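Local coordinates for protein branched-chain phosphotransacylase (Enterococcus faecalis, PDB 1YCO) that probably acts as an acyltransferase of the phosphate acetyltransferase and butyryltransferase type, at residues S258-S261 / K262-L266; Y228-L231 / T232-H236; E13-Q16 / L17-A21; V106-P109 / A110-F114; L73-I77 / I78-T82. All coordinates share one frame; numbering follows the deposited sequence.

How the interactions relate
The five contacts follow one another along the chain and touch in two groups. Interactions 1 and 3 lie on helices 259-274 and 12-24, with centres about 9 Å apart. They are joined by a salt bridge in which Lys20 NZ is 2.9 Å from Glu260 OE1. Interaction 5 adjoins interaction 3, where Leu17 CD2 is 4.0 Å from Leu74 CD1. In a second group, around the mixed sheet, interactions 2 and 4 pack together, and Leu231 CD1 is 3.7 Å from Val106 CG1. Interaction 1 comes within about 5 Å of interaction 2 at the nearest atoms without touching it. Interactions 4 and 5 are farthest apart, their centres about 29 Å from each other.

Interaction 1: residues S258-S261 / K262-L266; sequences STES and KFHSL
Glu260 and His264 meet one turn apart on the first turns of helix 259-274. The closest side-chain approach is from Glu260 OE2 to His264 CE1, at 3.7 Å. The carboxylate and the imidazole are turned 45° against each other. Glu260 bends at its second torsion (chi2 -70°), which brings OE2 forward along the helix, toward the ring. His264 CG stands beside its own backbone N (chi1 -66°). This lays one face of the ring over Glu260 O, which is 3.0 Å from His264 CD2 and offset toward the rim. The same oxygen accepts the helical bond from His264 N, also at 3.0 Å. The Phe263 ring lies beside Glu260 OE2 and meets Lys20 in a cation-pi contact. At the start of the helix Ser258 is the N-cap. Its OG accepts from Ser261 N at 3.3 Å, while Ser258 O takes Lys262 N at 3.1 Å. Ser265 OG bonds to Gly241 N. Glu260 OE1 is taken by Lys20 in a salt bridge, so the carboxylate's main charge partner lies on helix 12-24. OE2 could modestly favour a protonated His264, though Lys20 probably offsets much of the carboxylate's charge.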
loop_
_atom_site.group_PDB
_atom_site.type_symbol
_atom_site.label_atom_id
_atom_site.label_comp_id
_atom_site.label_asym_id
_atom_site.label_seq_id
_atom_site.Cartn_x
_atom_site.Cartn_y
_atom_site.Cartn_z
ATOM N N SER A 258 -3.746 -19.770 -3.659
ATOM C CA SER A 258 -4.649 -20.711 -3.029
ATOM C C SER A 258 -5.858 -20.941 -3.923
ATOM O O SER A 258 -6.130 -20.163 -4.837
ATOM C CB SER A 258 -5.117 -20.158 -1.686
ATOM O OG SER A 258 -5.735 -18.894 -1.869
ATOM N N THR A 259 -6.586 -22.013 -3.645
ATOM C CA THR A 259 -7.766 -22.343 -4.416
ATOM C C THR A 259 -8.858 -21.286 -4.291
ATOM O O THR A 259 -9.551 -20.969 -5.270
ATOM C CB THR A 259 -8.337 -23.679 -3.976
ATOM O OG1 THR A 259 -7.292 -24.657 -3.976
ATOM C CG2 THR A 259 -9.448 -24.114 -4.932
ATOM N N GLU A 260 -9.020 -20.753 -3.084
ATOM C CA GLU A 260 -10.029 -19.720 -2.829
ATOM C C GLU A 260 -9.663 -18.440 -3.559
ATOM O O GLU A 260 -10.534 -17.684 -3.991
ATOM C CB GLU A 260 -10.149 -19.425 -1.327
ATOM C CG GLU A 260 -10.897 -20.488 -0.543
ATOM C CD GLU A 260 -12.388 -20.511 -0.851
ATOM O OE1 GLU A 260 -13.066 -21.479 -0.434
ATOM O OE2 GLU A 260 -12.886 -19.561 -1.496
ATOM N N SER A 261 -8.364 -18.208 -3.694
ATOM C CA SER A 261 -7.876 -17.019 -4.370
ATOM C C SER A 261 -8.222 -17.083 -5.856
ATOM O O SER A 261 -8.763 -16.129 -6.417
ATOM C CB SER A 261 -6.363 -16.892 -4.171
ATOM O OG SER A 261 -5.839 -15.812 -4.917
ATOM N N LYS A 262 -7.916 -18.203 -6.500
ATOM C CA LYS A 262 -8.226 -18.340 -7.920
ATOM C C LYS A 262 -9.736 -18.264 -8.111
ATOM O O LYS A 262 -10.220 -17.625 -9.045
ATOM C CB LYS A 262 -7.704 -19.674 -8.459
ATOM C CG LYS A 262 -6.197 -19.798 -8.437
ATOM C CD LYS A 262 -5.740 -21.243 -8.612
ATOM C CE LYS A 262 -4.217 -21.334 -8.528
ATOM N NZ LYS A 262 -3.723 -22.710 -8.247
ATOM N N PHE A 263 -10.472 -18.898 -7.204
ATOM C CA PHE A 263 -11.926 -18.923 -7.274
ATOM C C PHE A 263 -12.542 -17.515 -7.249
ATOM O O PHE A 263 -13.490 -17.229 -7.988
ATOM C CB PHE A 263 -12.497 -19.770 -6.129
ATOM C CG PHE A 263 -13.965 -20.047 -6.259
ATOM C CD1 PHE A 263 -14.452 -20.805 -7.319
ATOM C CD2 PHE A 263 -14.869 -19.522 -5.336
ATOM C CE1 PHE A 263 -15.823 -21.034 -7.467
ATOM C CE2 PHE A 263 -16.242 -19.744 -5.471
ATOM C CZ PHE A 263 -16.721 -20.500 -6.538
ATOM N N HIS A 264 -11.994 -16.640 -6.411
ATOM C CA HIS A 264 -12.501 -15.282 -6.311
ATOM C C HIS A 264 -12.351 -14.519 -7.630
ATOM O O HIS A 264 -13.260 -13.796 -8.036
ATOM C CB HIS A 264 -11.795 -14.512 -5.183
ATOM C CG HIS A 264 -12.078 -15.044 -3.811
ATOM N ND1 HIS A 264 -13.295 -15.587 -3.459
ATOM C CD2 HIS A 264 -11.318 -15.063 -2.688
ATOM C CE1 HIS A 264 -13.274 -15.917 -2.179
ATOM N NE2 HIS A 264 -12.089 -15.609 -1.690
ATOM N N SER A 265 -11.202 -14.682 -8.288
ATOM C CA SER A 265 -10.957 -14.017 -9.564
ATOM C C SER A 265 -11.889 -14.603 -10.618
ATOM O O SER A 265 -12.513 -13.880 -11.407
ATOM C CB SER A 265 -9.501 -14.186 -10.002
ATOM O OG SER A 265 -8.634 -13.469 -9.129
ATOM N N LEU A 266 -11.992 -15.927 -10.619
ATOM C CA LEU A 266 -12.873 -16.602 -11.558
ATOM C C LEU A 266 -14.310 -16.119 -11.340
ATOM O O LEU A 266 -15.062 -15.890 -12.295
ATOM C CB LEU A 266 -12.782 -18.117 -11.366
ATOM C CG LEU A 266 -13.798 -18.959 -12.133
ATOM C CD1 LEU A 266 -13.871 -18.530 -13.592
ATOM C CD2 LEU A 266 -13.393 -20.422 -12.010
#

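Interaction 2: residues Y228-L231 / T232-H236; sequences YKSL and TLFGH
Lys229 O accepts two hydrogen bonds from the next turn of helix 221-234. Leu233 N gives the first at 2.7 Å, nearly in line with the carbonyl. Thr232 OG1 gives the second at 3.1 Å, from 37° out of the carbonyl plane. The threonine hydroxyl sits between its own backbone N and carbonyl carbon (chi1 54°), which turns OG1 back toward this oxygen. Leu233 CG also lies against Lys229 O, so the carbonyl is covered by carbon as well. Ser230 O takes Phe234 N at 2.9 Å and, weakly, Gly235 N at 3.3 Å. Leu231 O receives another weak bond from Gly235 N, at 2.8 Å but strongly bent (120°). Ser230 OG forms a hydrogen bond with Ser230 OG of the second subunit. Phe234 CD1 passes 4.1 Å from the same hydroxyl, Ser230 OG. Beyond the segments, Phe234 packs on Leu108 of the second subunit, and Leu231 packs on Phe234 of that subunit. This part of the helix therefore lies in the dimer interface. His236 leaves helical geometry with positive phi, and Leu231 shares a backbone bond with Ala237. Bent, shared amide bonds of this kind are typical of a helix C-terminal end, here leading into strand 238-244.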
loop_
_atom_site.group_PDB
_atom_site.type_symbol
_atom_site.label_atom_id
_atom_site.label_comp_id
_atom_site.label_asym_id
_atom_site.label_seq_id
_atom_site.Cartn_x
_atom_site.Cartn_y
_atom_site.Cartn_z
ATOM N N TYR A 228 -3.234 -4.125 -2.189
ATOM C CA TYR A 228 -3.818 -5.415 -2.508
ATOM C C TYR A 228 -3.382 -6.469 -1.489
ATOM O O TYR A 228 -4.214 -7.059 -0.806
ATOM C CB TYR A 228 -3.363 -5.837 -3.913
ATOM C CG TYR A 228 -4.021 -7.072 -4.483
ATOM C CD1 TYR A 228 -4.937 -6.971 -5.532
ATOM C CD2 TYR A 228 -3.714 -8.340 -3.997
ATOM C CE1 TYR A 228 -5.528 -8.108 -6.088
ATOM C CE2 TYR A 228 -4.298 -9.487 -4.537
ATOM C CZ TYR A 228 -5.204 -9.368 -5.584
ATOM O OH TYR A 228 -5.786 -10.503 -6.123
ATOM N N LYS A 229 -2.072 -6.686 -1.391
ATOM C CA LYS A 229 -1.506 -7.685 -0.488
ATOM C C LYS A 229 -1.788 -7.398 0.974
ATOM O O LYS A 229 -2.042 -8.310 1.763
ATOM C CB LYS A 229 0.010 -7.800 -0.694
ATOM C CG LYS A 229 0.413 -8.251 -2.100
ATOM C CD LYS A 229 1.892 -8.640 -2.166
ATOM C CE LYS A 229 2.425 -8.698 -3.605
ATOM N NZ LYS A 229 1.642 -9.589 -4.513
ATOM N N SER A 230 -1.730 -6.125 1.331
ATOM C CA SER A 230 -1.987 -5.717 2.687
ATOM C C SER A 230 -3.430 -6.065 3.082
ATOM O O SER A 230 -3.687 -6.492 4.214
ATOM C CB SER A 230 -1.734 -4.219 2.823
ATOM O OG SER A 230 -2.194 -3.747 4.073
ATOM N N LEU A 231 -4.361 -5.894 2.145
ATOM C CA LEU A 231 -5.767 -6.191 2.396
ATOM C C LEU A 231 -5.994 -7.666 2.706
ATOM O O LEU A 231 -6.696 -8.001 3.650
ATOM C CB LEU A 231 -6.626 -5.784 1.193
ATOM C CG LEU A 231 -6.746 -4.279 0.973
ATOM C CD1 LEU A 231 -7.470 -3.988 -0.342
ATOM C CD2 LEU A 231 -7.469 -3.656 2.156
ATOM N N THR A 232 -5.390 -8.540 1.909
ATOM C CA THR A 232 -5.528 -9.969 2.121
ATOM C C THR A 232 -4.661 -10.492 3.266
ATOM O O THR A 232 -5.094 -11.358 4.020
ATOM C CB THR A 232 -5.185 -10.779 0.835
ATOM O OG1 THR A 232 -3.887 -10.412 0.370
ATOM C CG2 THR A 232 -6.201 -10.504 -0.260
ATOM N N LEU A 233 -3.439 -9.985 3.393
ATOM C CA LEU A 233 -2.538 -10.439 4.449
ATOM C C LEU A 233 -2.944 -10.001 5.853
ATOM O O LEU A 233 -2.727 -10.745 6.803
ATOM C CB LEU A 233 -1.108 -9.951 4.191
ATOM C CG LEU A 233 -0.275 -10.502 3.026
ATOM C CD1 LEU A 233 1.002 -9.685 2.929
ATOM C CD2 LEU A 233 0.046 -11.979 3.233
ATOM N N PHE A 234 -3.526 -8.806 5.989
ATOM C CA PHE A 234 -3.907 -8.309 7.310
ATOM C C PHE A 234 -5.332 -7.785 7.432
ATOM O O PHE A 234 -5.838 -7.614 8.543
ATOM C CB PHE A 234 -2.949 -7.213 7.765
ATOM C CG PHE A 234 -1.500 -7.501 7.467
ATOM C CD1 PHE A 234 -0.852 -6.856 6.402
ATOM C CD2 PHE A 234 -0.767 -8.386 8.271
ATOM C CE1 PHE A 234 0.499 -7.077 6.144
ATOM C CE2 PHE A 234 0.587 -8.621 8.026
ATOM C CZ PHE A 234 1.231 -7.962 6.958
ATOM N N GLY A 235 -5.981 -7.538 6.301
ATOM C CA GLY A 235 -7.335 -7.017 6.334
ATOM C C GLY A 235 -8.457 -8.043 6.279
ATOM O O GLY A 235 -9.610 -7.677 6.484
ATOM N N HIS A 236 -8.136 -9.311 6.019
ATOM C CA HIS A 236 -9.140 -10.391 5.920
ATOM C C HIS A 236 -10.083 -10.130 4.762
ATOM O O HIS A 236 -11.227 -10.562 4.773
ATOM C CB HIS A 236 -9.976 -10.510 7.204
ATOM C CG HIS A 236 -9.179 -10.906 8.404
ATOM N ND1 HIS A 236 -8.685 -12.181 8.575
ATOM C CD2 HIS A 236 -8.717 -10.178 9.446
ATOM C CE1 HIS A 236 -7.945 -12.219 9.670
ATOM N NE2 HIS A 236 -7.947 -11.015 10.215
#

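Interaction 3: residues E13-Q16 / L17-A21; sequences EILQ and LVKKA
Leu15 O receives Lys19 N at 3.0 Å in a nearly straight hydrogen bond (174° at the hydrogen). Two more i to i+4 bonds flank it. Val18 N reaches Ile14 O at 3.0 Å, and Lys20 N reaches Gln16 O at 3.2 Å from above the carbonyl plane. Ile14 O also takes a weak, bent bond from Leu17 N. The charged ends find their partners outside the segments. Lys20 NZ forms a salt bridge with Glu24 besides the one to helix 259-274, and Glu13 OE2 forms one with Arg255. The Lys20 chain is extended as far as CE and turns only at its last torsion (chi4 58°). Of its side chain, CB lies near Gln16 O and the rest leads away.

The apolar contacts lie one turn apart. Lys19 CE rests 3.9 Å from Leu15 CG, and the two chains cross at a slant. The lysine's CG also passes close to Leu15 O, so its methylene groups follow the helix surface. On the buried side, Val18 CG2 meets Ile14 CG2 at 4.2 Å. The same valine methyl is 3.4 Å from Ile14 O.

Helix 12-24 links strands 2-7 and 29-35 in a beta-alpha-beta unit. Val18 and Ala21 pack on Phe31 of strand 29-35, while Leu15 and Val18 touch Trp46. Gln16, Leu17 and Lys20 face helix 259-274, which packs alongside.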
loop_
_atom_site.group_PDB
_atom_site.type_symbol
_atom_site.label_atom_id
_atom_site.label_comp_id
_atom_site.label_asym_id
_atom_site.label_seq_id
_atom_site.Cartn_x
_atom_site.Cartn_y
_atom_site.Cartn_z
ATOM N N GLU A 13 -3.483 -28.482 -9.184
ATOM C CA GLU A 13 -3.854 -27.207 -8.572
ATOM C C GLU A 13 -5.074 -26.643 -9.319
ATOM O O GLU A 13 -6.024 -26.154 -8.701
ATOM C CB GLU A 13 -2.697 -26.211 -8.664
ATOM C CG GLU A 13 -1.342 -26.752 -8.212
ATOM C CD GLU A 13 -0.565 -27.416 -9.336
ATOM O OE1 GLU A 13 -0.528 -26.843 -10.449
ATOM O OE2 GLU A 13 0.026 -28.498 -9.099
ATOM N N ILE A 14 -5.046 -26.717 -10.649
ATOM C CA ILE A 14 -6.156 -26.231 -11.449
ATOM C C ILE A 14 -7.353 -27.161 -11.256
ATOM O O ILE A 14 -8.499 -26.714 -11.204
ATOM C CB ILE A 14 -5.776 -26.144 -12.964
ATOM C CG1 ILE A 14 -4.666 -25.112 -13.173
ATOM C CG2 ILE A 14 -6.990 -25.781 -13.800
ATOM C CD1 ILE A 14 -5.016 -23.684 -12.714
ATOM N N LEU A 15 -7.086 -28.456 -11.120
ATOM C CA LEU A 15 -8.154 -29.438 -10.927
ATOM C C LEU A 15 -8.989 -29.117 -9.687
ATOM O O LEU A 15 -10.217 -29.233 -9.702
ATOM C CB LEU A 15 -7.560 -30.839 -10.786
ATOM C CG LEU A 15 -8.569 -31.976 -10.906
ATOM C CD1 LEU A 15 -9.128 -32.026 -12.320
ATOM C CD2 LEU A 15 -7.886 -33.283 -10.565
ATOM N N GLN A 16 -8.314 -28.716 -8.616
ATOM C CA GLN A 16 -8.990 -28.369 -7.372
ATOM C C GLN A 16 -9.945 -27.185 -7.603
ATOM O O GLN A 16 -11.017 -27.114 -6.995
ATOM C CB GLN A 16 -7.948 -28.015 -6.303
ATOM C CG GLN A 16 -8.256 -28.551 -4.911
ATOM C CD GLN A 16 -7.358 -27.944 -3.835
ATOM O OE1 GLN A 16 -6.131 -27.927 -3.971
ATOM N NE2 GLN A 16 -7.969 -27.443 -2.757
ATOM N N LEU A 17 -9.550 -26.270 -8.491
ATOM C CA LEU A 17 -10.356 -25.080 -8.835
ATOM C C LEU A 17 -11.608 -25.460 -9.612
ATOM O O LEU A 17 -12.719 -25.031 -9.287
ATOM C CB LEU A 17 -9.541 -24.100 -9.692
ATOM C CG LEU A 17 -10.285 -22.881 -10.256
ATOM C CD1 LEU A 17 -10.885 -22.072 -9.109
ATOM C CD2 LEU A 17 -9.327 -22.005 -11.075
ATOM N N VAL A 18 -11.404 -26.254 -10.656
ATOM C CA VAL A 18 -12.500 -26.707 -11.495
ATOM C C VAL A 18 -13.541 -27.425 -10.638
ATOM O O VAL A 18 -14.730 -27.086 -10.667
ATOM C CB VAL A 18 -11.983 -27.642 -12.603
ATOM C CG1 VAL A 18 -13.146 -28.166 -13.429
ATOM C CG2 VAL A 18 -11.001 -26.886 -13.488
ATOM N N LYS A 19 -13.092 -28.405 -9.861
ATOM C CA LYS A 19 -14.009 -29.143 -9.003
ATOM C C LYS A 19 -14.831 -28.182 -8.141
ATOM O O LYS A 19 -16.068 -28.255 -8.105
ATOM C CB LYS A 19 -13.241 -30.130 -8.112
ATOM C CG LYS A 19 -12.641 -31.289 -8.886
ATOM C CD LYS A 19 -12.061 -32.356 -7.976
ATOM C CE LYS A 19 -11.506 -33.529 -8.798
ATOM N NZ LYS A 19 -10.847 -34.589 -7.961
ATOM N N LYS A 20 -14.139 -27.273 -7.460
ATOM C CA LYS A 20 -14.804 -26.296 -6.613
ATOM C C LYS A 20 -15.819 -25.485 -7.413
ATOM O O LYS A 20 -16.971 -25.345 -7.008
ATOM C CB LYS A 20 -13.775 -25.350 -5.985
ATOM C CG LYS A 20 -14.378 -24.324 -5.040
ATOM C CD LYS A 20 -13.296 -23.438 -4.437
ATOM C CE LYS A 20 -13.888 -22.400 -3.491
ATOM N NZ LYS A 20 -14.660 -23.015 -2.364
ATOM N N ALA A 21 -15.384 -24.965 -8.559
ATOM C CA ALA A 21 -16.243 -24.160 -9.416
ATOM C C ALA A 21 -17.472 -24.910 -9.902
ATOM O O ALA A 21 -18.591 -24.414 -9.778
ATOM C CB ALA A 21 -15.451 -23.642 -10.609
#

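Interaction 4: residues V106-P109 / A110-F114; sequences VELP and AGKTF
Val106 lies over one face of the Phe114 ring in a CH-pi contact. Val106 CB is 4.1 Å from the ring centroid and 27° off its normal. The valine methyl CG2 adds a contact with Phe114 CE1 at 3.7 Å. Phe114 CG sits between its backbone N and carbonyl carbon (chi1 61°), and this swings the ring across toward Val106. Leu108 CD1 approaches the ring at a slant, 4.0 Å from Phe114 CE2. The same methyl rests 3.6 Å from Lys112 CB.

Backbone bonds set this pairing. Val106 and Phe114 form an antiparallel hydrogen-bonded pair: Val106 N gives to Phe114 O at 2.9 Å, and Phe114 N returns the bond to Val106 O at 3.1 Å. Nearer the turn, Leu108 N reaches Lys112 O at 2.7 Å. Glu107 and Thr113 are a non-hydrogen-bonded pair with their side chains on the other sheet face. Thr113 OG1 closes back on Gly111 O at 2.9 Å.

Strands 101-107 and 113-117 form a beta hairpin here. Val106 and Leu108 also meet Ala237, just before strand 238-244, and Leu108 packs on Phe234 of the second subunit. The apolar face is thus held by dispersion and CH-pi contacts, while the N-H groups of Val106, Leu108 and Phe114 are satisfied by carbonyls across the hairpin.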
loop_
_atom_site.group_PDB
_atom_site.type_symbol
_atom_site.label_atom_id
_atom_site.label_comp_id
_atom_site.label_asym_id
_atom_site.label_seq_id
_atom_site.Cartn_x
_atom_site.Cartn_y
_atom_site.Cartn_z
ATOM N N VAL A 106 -12.646 -6.011 -4.293
ATOM C CA VAL A 106 -12.298 -6.212 -2.887
ATOM C C VAL A 106 -13.523 -6.241 -1.961
ATOM O O VAL A 106 -14.369 -5.351 -2.007
ATOM C CB VAL A 106 -11.363 -5.086 -2.384
ATOM C CG1 VAL A 106 -10.833 -5.418 -1.005
ATOM C CG2 VAL A 106 -10.219 -4.872 -3.367
ATOM N N GLU A 107 -13.603 -7.262 -1.116
ATOM C CA GLU A 107 -14.705 -7.384 -0.173
ATOM C C GLU A 107 -14.157 -7.419 1.252
ATOM O O GLU A 107 -13.436 -8.348 1.630
ATOM C CB GLU A 107 -15.510 -8.650 -0.458
ATOM C CG GLU A 107 -16.287 -8.604 -1.772
ATOM C CD GLU A 107 -17.111 -9.866 -2.034
ATOM O OE1 GLU A 107 -17.891 -10.263 -1.135
ATOM O OE2 GLU A 107 -16.983 -10.446 -3.139
ATOM N N LEU A 108 -14.494 -6.399 2.035
ATOM C CA LEU A 108 -14.042 -6.307 3.416
ATOM C C LEU A 108 -14.946 -7.079 4.376
ATOM O O LEU A 108 -16.105 -7.356 4.062
ATOM C CB LEU A 108 -13.946 -4.847 3.832
ATOM C CG LEU A 108 -12.867 -4.080 3.066
ATOM C CD1 LEU A 108 -12.940 -2.611 3.458
ATOM C CD2 LEU A 108 -11.492 -4.660 3.369
ATOM N N PRO A 109 -14.415 -7.439 5.563
ATOM C CA PRO A 109 -15.091 -8.187 6.632
ATOM C C PRO A 109 -16.592 -7.948 6.806
ATOM O O PRO A 109 -17.396 -8.874 6.639
ATOM C CB PRO A 109 -14.292 -7.799 7.865
ATOM C CG PRO A 109 -12.914 -7.788 7.324
ATOM C CD PRO A 109 -13.067 -7.043 6.008
ATOM N N ALA A 110 -16.972 -6.726 7.168
ATOM C CA ALA A 110 -18.385 -6.417 7.340
ATOM C C ALA A 110 -19.048 -6.546 5.975
ATOM O O ALA A 110 -19.443 -7.642 5.576
ATOM C CB ALA A 110 -18.560 -5.005 7.895
ATOM N N GLY A 111 -19.157 -5.440 5.246
ATOM C CA GLY A 111 -19.772 -5.501 3.928
ATOM C C GLY A 111 -19.151 -4.556 2.913
ATOM O O GLY A 111 -19.501 -4.597 1.738
ATOM N N LYS A 112 -18.237 -3.706 3.377
ATOM C CA LYS A 112 -17.555 -2.738 2.533
ATOM C C LYS A 112 -16.938 -3.378 1.292
ATOM O O LYS A 112 -16.110 -4.285 1.387
ATOM C CB LYS A 112 -16.482 -2.018 3.340
ATOM C CG LYS A 112 -16.765 -0.535 3.541
ATOM C CD LYS A 112 -16.398 0.274 2.301
ATOM C CE LYS A 112 -16.909 1.709 2.386
ATOM N NZ LYS A 112 -18.399 1.813 2.208
ATOM N N THR A 113 -17.349 -2.884 0.129
ATOM C CA THR A 113 -16.861 -3.402 -1.128
ATOM C C THR A 113 -16.421 -2.299 -2.073
ATOM O O THR A 113 -16.948 -1.187 -2.041
ATOM C CB THR A 113 -17.949 -4.221 -1.823
ATOM O OG1 THR A 113 -18.466 -5.189 -0.905
ATOM C CG2 THR A 113 -17.387 -4.939 -3.039
ATOM N N PHE A 114 -15.446 -2.611 -2.919
ATOM C CA PHE A 114 -14.958 -1.639 -3.885
ATOM C C PHE A 114 -13.978 -2.223 -4.888
ATOM O O PHE A 114 -13.369 -3.266 -4.665
ATOM C CB PHE A 114 -14.301 -0.456 -3.170
ATOM C CG PHE A 114 -13.110 -0.828 -2.339
ATOM C CD1 PHE A 114 -11.899 -1.164 -2.932
ATOM C CD2 PHE A 114 -13.191 -0.804 -0.952
ATOM C CE1 PHE A 114 -10.789 -1.468 -2.156
ATOM C CE2 PHE A 114 -12.083 -1.108 -0.169
ATOM C CZ PHE A 114 -10.881 -1.438 -0.771
#

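Interaction 5: residues L73-I77 / I78-T82; sequences LLKGI and IQTHT
Lys75 NZ makes the polar contact, giving a hydrogen bond to Ile78 O at 2.9 Å. The amine lies in the plane of that carbonyl. The lysine chain begins with CG opposite its backbone N (chi1 -176°). It then bends at its third torsion (chi3 92°) and again at the fourth, which curls NZ back over the turn. NZ also makes weak bonds to Gly76 O, at 3.4 Å, and to Thr253 O. One firm and two weak carbonyl contacts hold NZ, and would probably favour its charged form.

Strand 72-75 belongs to the parallel sheet. The turn follows the C-terminal end of that strand and leads into helix 80-87, the usual strand-to-helix passage of an alpha/beta fold. Gln79 is the N-cap residue of the helix, and its NE2 gives a bond to Thr82 OG1 at 3.0 Å.

Packing adds to the lysine's hold. Ile78 CG2 lies 3.5 Å from Lys75 CG, the two chains meeting at a slant. The Thr80 side chain comes across the lysine near a right angle, with OG1 3.4 Å from Lys75 CE. The rest of Ile78 leads away to Ala58 and Glu54 of helix 54-66, while Ile77 packs on Glu13 and Arg255.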
loop_
_atom_site.group_PDB
_atom_site.type_symbol
_atom_site.label_atom_id
_atom_site.label_comp_id
_atom_site.label_asym_id
_atom_site.label_seq_id
_atom_site.Cartn_x
_atom_site.Cartn_y
_atom_site.Cartn_z
ATOM N N LEU A 73 -10.878 -16.200 -20.230
ATOM C CA LEU A 73 -9.569 -16.790 -20.421
ATOM C C LEU A 73 -8.907 -16.884 -19.046
ATOM O O LEU A 73 -8.983 -15.945 -18.251
ATOM C CB LEU A 73 -8.727 -15.912 -21.348
ATOM C CG LEU A 73 -7.335 -16.450 -21.684
ATOM C CD1 LEU A 73 -7.474 -17.778 -22.424
ATOM C CD2 LEU A 73 -6.591 -15.445 -22.532
ATOM N N LEU A 74 -8.268 -18.017 -18.772
ATOM C CA LEU A 74 -7.614 -18.226 -17.492
ATOM C C LEU A 74 -6.224 -18.832 -17.660
ATOM O O LEU A 74 -6.056 -19.871 -18.300
ATOM C CB LEU A 74 -8.486 -19.126 -16.611
ATOM C CG LEU A 74 -8.075 -19.362 -15.156
ATOM C CD1 LEU A 74 -9.318 -19.652 -14.318
ATOM C CD2 LEU A 74 -7.085 -20.527 -15.072
ATOM N N LYS A 75 -5.231 -18.172 -17.076
ATOM C CA LYS A 75 -3.849 -18.617 -17.165
ATOM C C LYS A 75 -3.462 -19.646 -16.110
ATOM O O LYS A 75 -3.271 -19.306 -14.937
ATOM C CB LYS A 75 -2.904 -17.420 -17.051
ATOM C CG LYS A 75 -1.441 -17.784 -17.241
ATOM C CD LYS A 75 -0.528 -16.621 -16.928
ATOM C CE LYS A 75 -0.090 -16.636 -15.480
ATOM N NZ LYS A 75 0.773 -17.815 -15.177
ATOM N N GLY A 76 -3.343 -20.903 -16.533
ATOM C CA GLY A 76 -2.945 -21.965 -15.624
ATOM C C GLY A 76 -1.444 -21.867 -15.426
ATOM O O GLY A 76 -0.941 -20.806 -15.060
ATOM N N ILE A 77 -0.720 -22.957 -15.673
ATOM C CA ILE A 77 0.737 -22.942 -15.523
ATOM C C ILE A 77 1.405 -22.675 -16.877
ATOM O O ILE A 77 1.528 -23.569 -17.708
ATOM C CB ILE A 77 1.249 -24.272 -14.933
ATOM C CG1 ILE A 77 0.692 -24.453 -13.523
ATOM C CG2 ILE A 77 2.780 -24.280 -14.888
ATOM C CD1 ILE A 77 1.149 -25.730 -12.844
ATOM N N ILE A 78 1.822 -21.431 -17.086
ATOM C CA ILE A 78 2.461 -21.017 -18.329
ATOM C C ILE A 78 2.990 -19.596 -18.151
ATOM O O ILE A 78 2.385 -18.795 -17.438
ATOM C CB ILE A 78 1.448 -21.043 -19.515
ATOM C CG1 ILE A 78 2.104 -20.491 -20.782
ATOM C CG2 ILE A 78 0.213 -20.217 -19.163
ATOM C CD1 ILE A 78 1.222 -20.588 -22.014
ATOM N N GLN A 79 4.115 -19.285 -18.790
ATOM C CA GLN A 79 4.695 -17.952 -18.682
ATOM C C GLN A 79 3.684 -16.879 -19.084
ATOM O O GLN A 79 3.037 -16.965 -20.131
ATOM C CB GLN A 79 5.945 -17.833 -19.558
ATOM C CG GLN A 79 6.983 -18.908 -19.303
ATOM C CD GLN A 79 6.605 -20.241 -19.936
ATOM O OE1 GLN A 79 7.119 -21.300 -19.548
ATOM N NE2 GLN A 79 5.709 -20.195 -20.926
ATOM N N THR A 80 3.558 -15.867 -18.234
ATOM C CA THR A 80 2.637 -14.764 -18.467
ATOM C C THR A 80 2.979 -14.040 -19.770
ATOM O O THR A 80 2.096 -13.679 -20.553
ATOM C CB THR A 80 2.696 -13.770 -17.285
ATOM O OG1 THR A 80 2.529 -14.493 -16.061
ATOM C CG2 THR A 80 1.596 -12.716 -17.395
ATOM N N HIS A 81 4.269 -13.836 -20.000
ATOM C CA HIS A 81 4.724 -13.164 -21.208
ATOM C C HIS A 81 4.269 -13.950 -22.450
ATOM O O HIS A 81 3.815 -13.364 -23.438
ATOM C CB HIS A 81 6.250 -13.043 -21.179
ATOM C CG HIS A 81 6.824 -12.329 -22.360
ATOM N ND1 HIS A 81 8.136 -12.481 -22.757
ATOM C CD2 HIS A 81 6.265 -11.461 -23.237
ATOM C CE1 HIS A 81 8.359 -11.742 -23.829
ATOM N NE2 HIS A 81 7.240 -11.113 -24.141
ATOM N N THR A 82 4.386 -15.277 -22.385
ATOM C CA THR A 82 3.993 -16.159 -23.488
ATOM C C THR A 82 2.522 -15.999 -23.863
ATOM O O THR A 82 2.199 -15.811 -25.034
ATOM C CB THR A 82 4.213 -17.651 -23.136
ATOM O OG1 THR A 82 5.590 -17.883 -22.824
ATOM C CG2 THR A 82 3.810 -18.537 -24.301
#